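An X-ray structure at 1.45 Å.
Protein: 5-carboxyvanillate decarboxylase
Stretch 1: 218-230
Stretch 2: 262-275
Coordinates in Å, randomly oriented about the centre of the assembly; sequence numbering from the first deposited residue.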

# COMPACT_ATOMS: atom_id res chain seq x y z
N PHE A 218 -6.76 24.10 0.46
CA PHE A 218 -5.87 24.55 1.54
C PHE A 218 -4.42 24.31 1.16
O PHE A 218 -3.77 23.38 1.66
CB PHE A 218 -6.18 23.81 2.85
CG PHE A 218 -7.63 23.87 3.27
CD1 PHE A 218 -8.20 25.04 3.73
CD2 PHE A 218 -8.41 22.72 3.22
CE1 PHE A 218 -9.54 25.08 4.12
CE2 PHE A 218 -9.74 22.75 3.62
CZ PHE A 218 -10.30 23.94 4.07
N PRO A 219 -3.90 25.14 0.24
CA PRO A 219 -2.58 24.86 -0.35
C PRO A 219 -1.41 25.03 0.61
O PRO A 219 -0.33 24.56 0.27
CB PRO A 219 -2.49 25.88 -1.49
CG PRO A 219 -3.40 27.01 -1.07
CD PRO A 219 -4.55 26.30 -0.37
N ARG A 220 -1.61 25.66 1.76
CA ARG A 220 -0.51 25.81 2.72
C ARG A 220 -0.50 24.75 3.82
O ARG A 220 0.29 24.84 4.75
CB ARG A 220 -0.51 27.19 3.36
CG ARG A 220 -0.33 28.33 2.37
CD ARG A 220 1.12 28.51 1.99
NE ARG A 220 1.98 28.87 3.12
CZ ARG A 220 2.10 30.10 3.63
NH1 ARG A 220 1.41 31.11 3.12
NH2 ARG A 220 2.92 30.31 4.65
N LEU A 221 -1.38 23.75 3.74
CA LEU A 221 -1.32 22.64 4.69
C LEU A 221 0.02 21.92 4.64
O LEU A 221 0.58 21.72 3.56
CB LEU A 221 -2.39 21.61 4.36
CG LEU A 221 -3.80 21.87 4.82
CD1 LEU A 221 -4.68 20.72 4.35
CD2 LEU A 221 -3.85 22.01 6.35
N LYS A 222 0.53 21.52 5.80
CA LYS A 222 1.66 20.60 5.84
C LYS A 222 1.23 19.35 6.59
O LYS A 222 0.77 19.42 7.74
CB LYS A 222 2.90 21.23 6.49
CG LYS A 222 4.15 20.34 6.45
CD LYS A 222 4.75 20.21 5.03
CE LYS A 222 5.54 21.46 4.66
NZ LYS A 222 5.89 21.51 3.20
N ILE A 223 1.37 18.22 5.92
CA ILE A 223 1.00 16.91 6.45
C ILE A 223 2.25 16.06 6.59
O ILE A 223 3.12 16.07 5.71
CB ILE A 223 0.01 16.19 5.49
CG1 ILE A 223 -1.19 17.08 5.16
CG2 ILE A 223 -0.41 14.82 6.06
CD1 ILE A 223 -2.06 17.45 6.35
N VAL A 224 2.36 15.32 7.69
CA VAL A 224 3.50 14.44 7.89
C VAL A 224 3.00 13.00 8.03
O VAL A 224 2.02 12.74 8.74
CB VAL A 224 4.32 14.87 9.12
CG1 VAL A 224 5.39 13.82 9.44
CG2 VAL A 224 4.98 16.25 8.88
N LEU A 225 3.64 12.08 7.31
CA LEU A 225 3.31 10.66 7.38
C LEU A 225 4.50 9.82 7.81
O LEU A 225 5.60 9.94 7.25
CB LEU A 225 2.84 10.16 6.01
CG LEU A 225 1.55 10.77 5.46
CD1 LEU A 225 1.31 10.19 4.06
CD2 LEU A 225 0.36 10.46 6.35
N GLY A 226 4.29 8.97 8.81
CA GLY A 226 5.32 8.08 9.29
C GLY A 226 5.48 6.84 8.42
O GLY A 226 4.89 6.74 7.34
N HIS A 227 6.32 5.91 8.88
CA HIS A 227 6.48 4.62 8.22
C HIS A 227 6.84 4.79 6.76
O HIS A 227 6.23 4.19 5.86
CB HIS A 227 5.22 3.78 8.47
CG HIS A 227 4.75 3.93 9.87
ND1 HIS A 227 3.62 4.65 10.21
CD2 HIS A 227 5.35 3.60 11.05
CE1 HIS A 227 3.53 4.71 11.53
NE2 HIS A 227 4.56 4.08 12.06
N MET A 228 7.86 5.62 6.56
CA MET A 228 8.38 5.97 5.24
C MET A 228 7.26 6.44 4.31
O MET A 228 7.17 6.04 3.16
CB MET A 228 9.19 4.81 4.65
CG MET A 228 10.35 5.26 3.74
SD MET A 228 11.62 6.28 4.56
CE MET A 228 12.51 5.02 5.46
N GLY A 229 6.41 7.31 4.85
CA GLY A 229 5.33 7.91 4.10
C GLY A 229 4.19 6.96 3.79
O GLY A 229 3.44 7.21 2.84
N GLU A 230 4.06 5.91 4.59
CA GLU A 230 3.03 4.88 4.38
C GLU A 230 3.05 4.36 2.95
O GLU A 230 2.01 4.04 2.37
CB GLU A 230 1.63 5.39 4.79
CG GLU A 230 1.57 6.08 6.16
CD GLU A 230 1.81 5.13 7.33
OE1 GLU A 230 1.98 3.91 7.11
OE2 GLU A 230 1.83 5.62 8.48
N TYR A 262 1.56 17.44 -5.22
CA TYR A 262 1.00 17.65 -3.89
C TYR A 262 1.81 16.92 -2.84
O TYR A 262 2.05 17.45 -1.75
CB TYR A 262 -0.46 17.20 -3.79
CG TYR A 262 -1.35 18.03 -4.66
CD1 TYR A 262 -1.60 19.36 -4.35
CD2 TYR A 262 -1.88 17.50 -5.83
CE1 TYR A 262 -2.39 20.14 -5.16
CE2 TYR A 262 -2.68 18.28 -6.66
CZ TYR A 262 -2.93 19.60 -6.32
OH TYR A 262 -3.70 20.39 -7.14
N PHE A 263 2.22 15.69 -3.13
CA PHE A 263 2.92 14.94 -2.11
C PHE A 263 4.24 15.65 -1.76
O PHE A 263 4.56 15.80 -0.59
CB PHE A 263 3.16 13.47 -2.50
CG PHE A 263 3.53 12.63 -1.32
CD1 PHE A 263 2.55 12.17 -0.45
CD2 PHE A 263 4.85 12.37 -1.02
CE1 PHE A 263 2.87 11.43 0.67
CE2 PHE A 263 5.19 11.62 0.11
CZ PHE A 263 4.20 11.15 0.95
N ARG A 264 4.96 16.13 -2.76
CA ARG A 264 6.22 16.80 -2.47
C ARG A 264 6.02 18.20 -1.89
O ARG A 264 6.81 18.64 -1.05
CB ARG A 264 7.12 16.87 -3.72
CG ARG A 264 7.61 15.51 -4.21
CD ARG A 264 8.59 15.66 -5.39
NE ARG A 264 8.62 14.44 -6.20
CZ ARG A 264 7.81 14.21 -7.23
NH1 ARG A 264 6.92 15.12 -7.61
NH2 ARG A 264 7.91 13.07 -7.91
N ARG A 265 4.97 18.91 -2.31
CA ARG A 265 4.74 20.28 -1.84
C ARG A 265 4.17 20.30 -0.43
O ARG A 265 4.62 21.08 0.42
CB ARG A 265 3.78 21.03 -2.77
CG ARG A 265 3.65 22.52 -2.46
CD ARG A 265 2.59 23.21 -3.33
NE ARG A 265 1.25 22.75 -2.96
CZ ARG A 265 0.11 23.24 -3.45
NH1 ARG A 265 0.12 24.22 -4.34
NH2 ARG A 265 -1.04 22.74 -3.01
N ASN A 266 3.18 19.45 -0.19
CA ASN A 266 2.39 19.49 1.04
C ASN A 266 2.71 18.45 2.09
O ASN A 266 2.22 18.55 3.23
CB ASN A 266 0.90 19.42 0.70
CG ASN A 266 0.41 20.65 -0.04
OD1 ASN A 266 0.29 20.65 -1.28
ND2 ASN A 266 0.14 21.72 0.70
N PHE A 267 3.50 17.44 1.74
CA PHE A 267 3.82 16.38 2.70
C PHE A 267 5.30 16.30 3.00
O PHE A 267 6.14 16.68 2.18
CB PHE A 267 3.39 15.00 2.17
CG PHE A 267 1.90 14.80 2.08
CD1 PHE A 267 1.16 15.47 1.13
CD2 PHE A 267 1.27 13.88 2.90
CE1 PHE A 267 -0.22 15.26 1.02
CE2 PHE A 267 -0.10 13.66 2.80
CZ PHE A 267 -0.84 14.35 1.86
N ALA A 268 5.60 15.76 4.18
CA ALA A 268 6.93 15.25 4.51
C ALA A 268 6.70 13.91 5.19
O ALA A 268 5.57 13.58 5.58
CB ALA A 268 7.68 16.22 5.45
N ILE A 269 7.77 13.12 5.30
CA ILE A 269 7.65 11.76 5.83
C ILE A 269 8.64 11.53 6.96
O ILE A 269 9.61 12.27 7.11
CB ILE A 269 7.84 10.67 4.73
CG1 ILE A 269 9.30 10.58 4.27
CG2 ILE A 269 6.95 10.96 3.54
CD1 ILE A 269 9.58 9.32 3.46
N THR A 270 8.37 10.49 7.75
CA THR A 270 9.35 10.03 8.73
C THR A 270 9.67 8.56 8.52
O THR A 270 8.94 7.84 7.83
CB THR A 270 8.92 10.24 10.20
OG1 THR A 270 8.16 9.11 10.65
CG2 THR A 270 8.12 11.54 10.38
N THR A 271 10.77 8.13 9.15
CA THR A 271 11.27 6.77 9.00
C THR A 271 10.78 5.81 10.09
O THR A 271 11.31 4.72 10.20
CB THR A 271 12.81 6.75 9.03
OG1 THR A 271 13.26 7.17 10.32
CG2 THR A 271 13.39 7.71 7.97
N SER A 272 9.80 6.23 10.89
CA SER A 272 9.32 5.36 11.98
C SER A 272 9.01 3.96 11.48
O SER A 272 8.31 3.78 10.49
CB SER A 272 8.06 5.94 12.62
OG SER A 272 7.10 6.25 11.63
N GLY A 273 9.56 2.95 12.14
CA GLY A 273 9.24 1.57 11.78
C GLY A 273 9.74 1.07 10.45
O GLY A 273 9.37 -0.02 10.03
N VAL A 274 10.58 1.86 9.77
CA VAL A 274 11.15 1.46 8.48
C VAL A 274 12.64 1.77 8.50
O VAL A 274 13.12 2.74 7.90
CB VAL A 274 10.46 2.15 7.29
CG1 VAL A 274 11.02 1.63 5.95
CG2 VAL A 274 8.94 1.91 7.36
N GLU A 275 13.37 0.93 9.22
CA GLU A 275 14.81 1.11 9.40
C GLU A 275 15.56 0.42 8.26
O GLU A 275 16.32 -0.52 8.46
CB GLU A 275 15.21 0.60 10.79
CG GLU A 275 14.47 1.40 11.87
CD GLU A 275 14.57 0.82 13.28
OE1 GLU A 275 15.43 -0.05 13.54
OE2 GLU A 275 13.76 1.27 14.14
O HOH W 1 6.89 19.41 1.86

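What does Met 228, which has more of its surface covered by the other stretch than any other residue here, gain from its position? Its backbone N donates a hydrogen bond to Thr 270 O at 2.8 Å, so the chain is anchored just beyond the strand pairing. From there the side chain meets apolar neighbours: Met 228 SD lies 3.8 Å from Ile 269 CD1, and Met 228 CE lies 3.7 Å from Val 274 CG1. Beside it, Gly 229 CA comes within 3.5 Å of Ile 269 CG2; a CB at Gly 229 would point toward that methyl and clash with it.

How does Asn 266 hold the other end? At the close of its helix, its ND2 donates to two carbonyls, Pro 219 O and Leu 221 O, each at 2.9 Å, tying down the loop that leads into the strand. The amide's OD1 is also occupied, accepting from Arg 265 NE at 2.9 Å and Arg 265 NH2 at 3.0 Å. Its backbone O receives Ile 223 N at 2.8 Å, beginning the strand pairing.

What continues that pairing? The strands run parallel, and the bonds alternate: Ala 268 N to Ile 223 O at 2.9 Å, Leu 225 N to Ala 268 O at 3.0 Å, Thr 270 N to Leu 225 O at 2.9 Å. On the face shared by Ile 223, Leu 225, Phe 267 and Ile 269, Ile 223 CB sits over the Phe 267 ring, 3.9 Å from its centroid.

Why does His 227 fit so closely against Ser 272? Its backbone N donates to Ser 272 OG at 2.9 Å, and that same oxygen lies over one face of the imidazole, 3.2 Å from His 227 CD2. Within its own stretch, His 227 ND1 donates to Glu 230 OE2 at 2.7 Å, which helps fix the ring.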